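Local coordinates for endoglucanase, family GH5 (Zobellia galactanivorans, PDB 6GL2), which hydrolyses hemicellulose, probably with mixed-linked glucan among its substrates, as a glycoside hydrolase of family 5, at residues N8-A13 against E99-I104. Residues are numbered along the deposited sequence; the frame is centred on the assembly and turned at random.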
loop_
_atom_site.group_PDB
_atom_site.type_symbol
_atom_site.label_atom_id
_atom_site.label_comp_id
_atom_site.label_asym_id
_atom_site.label_seq_id
_atom_site.Cartn_x
_atom_site.Cartn_y
_atom_site.Cartn_z
ATOM N N ASN A 8 18.403 -13.409 -1.847
ATOM C CA ASN A 8 18.954 -13.346 -0.424
ATOM C C ASN A 8 18.003 -12.680 0.556
ATOM O O ASN A 8 17.320 -11.680 0.237
ATOM C CB ASN A 8 20.454 -12.790 -0.270
ATOM C CG ASN A 8 20.572 -11.435 0.551
ATOM N N MET A 9 17.905 -13.324 1.706
ATOM C CA MET A 9 17.198 -12.820 2.855
ATOM C C MET A 9 18.207 -12.385 3.914
ATOM O O MET A 9 18.871 -13.204 4.621
ATOM C CB MET A 9 16.256 -13.844 3.453
ATOM C CG MET A 9 15.400 -14.527 2.392
ATOM S SD MET A 9 14.251 -13.379 1.595
ATOM C CE MET A 9 13.124 -12.848 2.885
ATOM N N ARG A 10 18.300 -11.116 4.105
ATOM C CA ARG A 10 19.041 -10.578 5.262
ATOM C C ARG A 10 18.422 -10.899 6.591
ATOM O O ARG A 10 17.243 -11.146 6.712
ATOM C CB ARG A 10 19.187 -9.098 5.141
ATOM C CG ARG A 10 19.910 -8.560 3.923
ATOM C CD ARG A 10 19.714 -7.092 3.722
ATOM N NE ARG A 10 18.407 -6.794 3.110
ATOM C CZ ARG A 10 18.026 -5.583 2.762
ATOM N NH1 ARG A 10 18.772 -4.515 2.982
ATOM N NH2 ARG A 10 16.833 -5.477 2.107
ATOM N N GLU A 11 19.254 -10.851 7.650
ATOM C CA GLU A 11 18.738 -10.768 9.019
ATOM C C GLU A 11 18.689 -9.233 9.199
ATOM O O GLU A 11 19.712 -8.541 9.214
ATOM C CB GLU A 11 19.670 -11.437 10.058
ATOM C CG GLU A 11 19.749 -12.979 9.909
ATOM C CD GLU A 11 18.584 -13.766 10.445
ATOM O OE1 GLU A 11 18.647 -15.046 10.431
ATOM O OE2 GLU A 11 17.602 -13.166 10.950
ATOM N N ILE A 12 17.475 -8.672 9.151
ATOM C CA ILE A 12 17.246 -7.270 9.204
ATOM C C ILE A 12 15.962 -6.934 9.898
ATOM O O ILE A 12 14.920 -7.479 9.582
ATOM C CB ILE A 12 17.314 -6.617 7.807
ATOM C CG1 ILE A 12 17.280 -5.075 7.879
ATOM C CG2 ILE A 12 16.257 -7.224 6.847
ATOM C CD1 ILE A 12 17.598 -4.378 6.583
ATOM N N ALA A 13 16.035 -6.046 10.883
ATOM C CA ALA A 13 14.893 -5.666 11.696
ATOM C C ALA A 13 13.983 -4.775 10.809
ATOM O O ALA A 13 14.460 -3.953 10.021
ATOM C CB ALA A 13 15.360 -4.845 12.935
ATOM N N GLU A 99 16.885 -2.074 -8.823
ATOM C CA GLU A 99 17.377 -2.034 -7.470
ATOM C C GLU A 99 16.332 -1.542 -6.462
ATOM O O GLU A 99 16.707 -1.080 -5.377
ATOM C CB GLU A 99 18.732 -1.292 -7.345
ATOM C CG GLU A 99 19.792 -1.888 -8.290
ATOM C CD GLU A 99 19.963 -3.371 -8.000
ATOM O OE1 GLU A 99 20.498 -3.692 -6.922
ATOM O OE2 GLU A 99 19.555 -4.215 -8.804
ATOM N N MET A 100 15.060 -1.538 -6.822
ATOM C CA MET A 100 13.979 -1.088 -5.949
ATOM C C MET A 100 13.417 -2.222 -5.112
ATOM O O MET A 100 13.503 -3.394 -5.450
ATOM C CB MET A 100 12.853 -0.493 -6.791
ATOM C CG MET A 100 13.287 0.682 -7.664
ATOM S SD MET A 100 11.970 1.206 -8.780
ATOM C CE MET A 100 11.011 2.228 -7.630
ATOM N N TYR A 101 12.791 -1.809 -4.016
ATOM C CA TYR A 101 11.880 -2.651 -3.271
ATOM C C TYR A 101 10.540 -2.692 -4.067
ATOM O O TYR A 101 10.225 -1.679 -4.707
ATOM C CB TYR A 101 11.595 -2.089 -1.874
ATOM C CG TYR A 101 12.799 -2.218 -0.930
ATOM C CD1 TYR A 101 13.782 -1.267 -0.926
ATOM C CD2 TYR A 101 12.926 -3.300 -0.162
ATOM C CE1 TYR A 101 14.953 -1.417 -0.109
ATOM C CE2 TYR A 101 14.051 -3.468 0.726
ATOM C CZ TYR A 101 15.026 -2.550 0.656
ATOM O OH TYR A 101 16.152 -2.705 1.456
ATOM N N VAL A 102 9.813 -3.769 -3.873
ATOM C CA VAL A 102 8.510 -3.890 -4.587
ATOM C C VAL A 102 7.578 -4.450 -3.543
ATOM O O VAL A 102 7.821 -5.478 -2.895
ATOM C CB VAL A 102 8.564 -4.853 -5.789
ATOM C CG1 VAL A 102 7.151 -5.115 -6.269
ATOM C CG2 VAL A 102 9.384 -4.205 -6.872
ATOM N N ILE A 103 6.370 -3.839 -3.458
ATOM C CA ILE A 103 5.308 -4.348 -2.589
ATOM C C ILE A 103 4.189 -4.873 -3.531
ATOM O O ILE A 103 3.654 -4.117 -4.335
ATOM C CB ILE A 103 4.748 -3.202 -1.712
ATOM C CG1 ILE A 103 5.774 -2.588 -0.777
ATOM C CG2 ILE A 103 3.530 -3.691 -0.947
ATOM C CD1 ILE A 103 5.432 -1.142 -0.395
ATOM N N ILE A 104 3.797 -6.108 -3.290
ATOM C CA ILE A 104 2.617 -6.655 -4.040
ATOM C C ILE A 104 1.523 -6.883 -2.991
ATOM O O ILE A 104 1.790 -7.420 -1.912
ATOM C CB ILE A 104 2.981 -8.023 -4.660
ATOM C CG1 ILE A 104 4.030 -7.789 -5.796
ATOM C CG2 ILE A 104 1.716 -8.699 -5.212
ATOM C CD1 ILE A 104 4.614 -9.125 -6.320
HETATM O O HOH W 1 18.472 -1.771 0.853
#
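The phenol oxygen of Tyr-101 is gripped from two quarters: Arg-10 NH2 donates to OH at 2.9 Å, nearly straight at 169°, and water 1 sits 2.6 Å from the same OH. The water also takes a weak bond from Arg-10 NH1, at 3.5 Å, so it links the two side chains only loosely. The oxygen lies in the guanidinium plane, and that plane is tilted just 23° from the phenol ring; the groups therefore meet edge to edge, with no cation-pi stacking. Arg-10 CG is anti to its own carbonyl carbon (chi1 -59°), and a bend at chi3 turns the guanidinium edge to the hydroxyl. Ile-12 CD1 lies over one guanidinium face, 3.7 Å above the plane and offset toward its rim. NE is held separately by a salt bridge to Asp-143, which would help fix the rotation of the head group.

Tyr-101 opens the third strand of the TIM barrel, its ring stacked on Tyr-144 and edge-to-face with Phe-17 of helix 14-20. The contact thus ties the segment leading into that helix to the start of strand 101-105, away from the magnesium site. Without the guanidinium, as with an alanine here, the Tyr-101 hydroxyl would probably lose its protein donor in this contact and Asp-143 this cationic mate. With NH2 donating to it and the water close by, the phenol oxygen is likely to be polarised.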